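Local atomic coordinates of XC6422 protein (PDB entry 2FUK), a protein that is probably a hydrolase, a small serine enzyme of the alpha/beta-hydrolase fold that lacks a lid. Residues G20-A25 / Q94-A99. Residues are numbered along the deposited sequence; the frame is centred on the assembly and turned at random.
Sequences GPLDVA and QDDLRA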
ATOM      1  N   GLY A  20      25.790 -16.225  17.377  1.00  9.92           N
ATOM      2  CA  GLY A  20      24.675 -16.379  18.292  1.00 10.91           C
ATOM      3  C   GLY A  20      23.340 -16.140  17.612  1.00 11.51           C
ATOM      4  O   GLY A  20      23.285 -15.957  16.396  1.00  9.88           O
ATOM      5  N   PRO A  21      22.244 -16.119  18.384  1.00 11.43           N
ATOM      6  CA  PRO A  21      20.874 -15.906  17.903  1.00 10.22           C
ATOM      7  C   PRO A  21      20.680 -14.628  17.092  1.00 10.44           C
ATOM      8  O   PRO A  21      21.323 -13.612  17.348  1.00 10.16           O
ATOM      9  CB  PRO A  21      20.055 -15.877  19.196  1.00 12.49           C
ATOM     10  CG  PRO A  21      20.870 -16.715  20.135  1.00 14.33           C
ATOM     11  CD  PRO A  21      22.261 -16.244  19.852  1.00 12.02           C
ATOM     12  N   LEU A  22      19.787 -14.702  16.107  1.00  8.89           N
ATOM     13  CA  LEU A  22      19.453 -13.558  15.261  1.00  7.73           C
ATOM     14  C   LEU A  22      17.935 -13.414  15.230  1.00  7.81           C
ATOM     15  O   LEU A  22      17.216 -14.390  14.998  1.00  8.90           O
ATOM     16  CB  LEU A  22      19.971 -13.764  13.827  1.00  7.23           C
ATOM     17  CG  LEU A  22      21.475 -13.715  13.547  1.00  5.61           C
ATOM     18  CD1 LEU A  22      21.753 -14.127  12.095  1.00  6.93           C
ATOM     19  CD2 LEU A  22      22.005 -12.317  13.814  1.00  7.20           C
ATOM     20  N   ASP A  23      17.446 -12.203  15.483  1.00  7.23           N
ATOM     21  CA  ASP A  23      16.012 -11.936  15.443  1.00  7.87           C
ATOM     22  C   ASP A  23      15.599 -11.921  13.985  1.00  7.00           C
ATOM     23  O   ASP A  23      16.212 -11.225  13.168  1.00  7.40           O
ATOM     24  CB  ASP A  23      15.696 -10.568  16.040  1.00  8.05           C
ATOM     25  CG  ASP A  23      16.071 -10.465  17.494  1.00  9.48           C
ATOM     26  OD1 ASP A  23      16.269  -9.326  17.951  1.00 11.42           O
ATOM     27  OD2 ASP A  23      16.148 -11.509  18.182  1.00  9.93           O
ATOM     28  N   VAL A  24      14.558 -12.679  13.662  1.00  7.40           N
ATOM     29  CA  VAL A  24      14.074 -12.766  12.295  1.00  7.80           C
ATOM     30  C   VAL A  24      12.564 -12.567  12.228  1.00  7.74           C
ATOM     31  O   VAL A  24      11.840 -12.916  13.157  1.00  8.25           O
ATOM     32  CB  VAL A  24      14.437 -14.151  11.690  1.00  7.03           C
ATOM     33  CG1 VAL A  24      13.815 -14.323  10.312  1.00  9.85           C
ATOM     34  CG2 VAL A  24      15.948 -14.279  11.591  1.00  6.55           C
ATOM     35  N   ALA A  25      12.096 -11.982  11.133  1.00  7.47           N
ATOM     36  CA  ALA A  25      10.667 -11.785  10.932  1.00  8.41           C
ATOM     37  C   ALA A  25      10.372 -12.144   9.485  1.00  8.28           C
ATOM     38  O   ALA A  25      11.059 -11.684   8.578  1.00 10.13           O
ATOM     39  CB  ALA A  25      10.278 -10.339  11.211  1.00  9.45           C
ATOM     40  N   GLN A  94      27.953  -9.344   7.243  1.00  8.82           N
ATOM     41  CA  GLN A  94      27.796 -10.046   5.973  1.00  7.01           C
ATOM     42  C   GLN A  94      27.589 -11.524   6.261  1.00  7.39           C
ATOM     43  O   GLN A  94      26.876 -12.216   5.535  1.00  6.97           O
ATOM     44  CB  GLN A  94      29.035  -9.881   5.101  1.00  8.12           C
ATOM     45  CG  GLN A  94      29.207  -8.505   4.499  1.00  8.39           C
ATOM     46  CD  GLN A  94      30.501  -8.401   3.719  1.00  9.89           C
ATOM     47  OE1 GLN A  94      30.716  -9.139   2.757  1.00 11.94           O
ATOM     48  NE2 GLN A  94      31.376  -7.497   4.140  1.00 10.53           N
ATOM     49  N   ASP A  95      28.222 -12.008   7.326  1.00  7.31           N
ATOM     50  CA  ASP A  95      28.089 -13.409   7.701  1.00  7.83           C
ATOM     51  C   ASP A  95      26.701 -13.647   8.281  1.00  7.04           C
ATOM     52  O   ASP A  95      26.124 -14.717   8.086  1.00  8.08           O
ATOM     53  CB  ASP A  95      29.164 -13.807   8.717  1.00  8.76           C
ATOM     54  CG  ASP A  95      30.576 -13.581   8.194  1.00 11.02           C
ATOM     55  OD1 ASP A  95      30.789 -13.735   6.970  1.00 12.12           O
ATOM     56  OD2 ASP A  95      31.474 -13.266   9.011  1.00 13.03           O
ATOM     57  N   ASP A  96      26.168 -12.655   8.994  1.00  7.51           N
ATOM     58  CA  ASP A  96      24.827 -12.771   9.567  1.00  7.30           C
ATOM     59  C   ASP A  96      23.842 -12.896   8.412  1.00  6.96           C
ATOM     60  O   ASP A  96      22.933 -13.726   8.437  1.00  6.76           O
ATOM     61  CB  ASP A  96      24.445 -11.528  10.384  1.00  7.62           C
ATOM     62  CG  ASP A  96      25.263 -11.366  11.645  1.00  6.21           C
ATOM     63  OD1 ASP A  96      25.785 -12.372  12.162  1.00  7.36           O
ATOM     64  OD2 ASP A  96      25.363 -10.217  12.131  1.00  7.85           O
ATOM     65  N   LEU A  97      24.032 -12.056   7.400  1.00  7.42           N
ATOM     66  CA  LEU A  97      23.174 -12.066   6.221  1.00  7.47           C
ATOM     67  C   LEU A  97      23.272 -13.428   5.528  1.00  7.81           C
ATOM     68  O   LEU A  97      22.265 -13.971   5.076  1.00  7.32           O
ATOM     69  CB  LEU A  97      23.604 -10.964   5.244  1.00  7.83           C
ATOM     70  CG  LEU A  97      22.554 -10.202   4.423  1.00 13.11           C
ATOM     71  CD1 LEU A  97      23.221  -9.691   3.165  1.00  7.92           C
ATOM     72  CD2 LEU A  97      21.351 -11.061   4.080  1.00  9.04           C
ATOM     73  N   ARG A  98      24.483 -13.980   5.445  1.00  7.21           N
ATOM     74  CA  ARG A  98      24.656 -15.281   4.800  1.00  8.71           C
ATOM     75  C   ARG A  98      23.871 -16.373   5.519  1.00  9.24           C
ATOM     76  O   ARG A  98      23.306 -17.255   4.878  1.00  8.72           O
ATOM     77  CB  ARG A  98      26.138 -15.685   4.731  1.00 11.08           C
ATOM     78  CG  ARG A  98      26.342 -17.081   4.115  1.00 12.56           C
ATOM     79  CD  ARG A  98      27.654 -17.228   3.352  1.00 16.80           C
ATOM     80  NE  ARG A  98      28.835 -17.344   4.206  1.00 19.36           N
ATOM     81  CZ  ARG A  98      29.107 -18.403   4.966  1.00 20.81           C
ATOM     82  NH1 ARG A  98      28.278 -19.441   4.986  1.00 22.43           N
ATOM     83  NH2 ARG A  98      30.220 -18.435   5.685  1.00 20.79           N
ATOM     84  N   ALA A  99      23.848 -16.322   6.848  1.00  8.11           N
ATOM     85  CA  ALA A  99      23.124 -17.324   7.623  1.00  7.29           C
ATOM     86  C   ALA A  99      21.633 -17.267   7.304  1.00  6.70           C
ATOM     87  O   ALA A  99      20.968 -18.298   7.192  1.00  6.13           O
ATOM     88  CB  ALA A  99      23.347 -17.089   9.113  1.00  7.47           C
TER
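L22, whose CB points toward the helix, carries CG anti to its own carbonyl carbon (chi1 -70°), and chi2 of 173° sets CD1 anti to CA, which carries it to the carbonyl O of D96 while CD2 branches off. D96 has the same first torsion (chi1 -68°), which turns one face of its carboxylate to the CD2 methyl of L22. The two methyls therefore meet different parts of one residue. CD1 of L22 sits 3.9 Å from the carbonyl O of D96. CD2 of L22 stands over CG of D96 at 4.0 Å, almost along the normal to the carboxylate plane. One turn on, CB of A99 approaches CD1 of L22 at 4.5 Å, the single apolar side-chain pair between the segments. No hydrogen bond joins 20-25 to 94-99; with CA of L22 and CA of D96 7.9 Å apart and 109 Å² buried in total, the evidence is for limited van der Waals packing. The polar end of D96 is engaged elsewhere: OD2 forms a salt bridge with NE of R78, and OD1 is also hydrogen-bonded, so the buried carboxylate is satisfied while one face of it meets CD2 of L22. L97 of the helix reaches F75 of strand 71-75. Helix 92-107 thus lies against the mixed central sheet, with L22 of the next-to-edge strand 20-27 touching its flank, in the layered architecture of the alpha/beta-hydrolase fold.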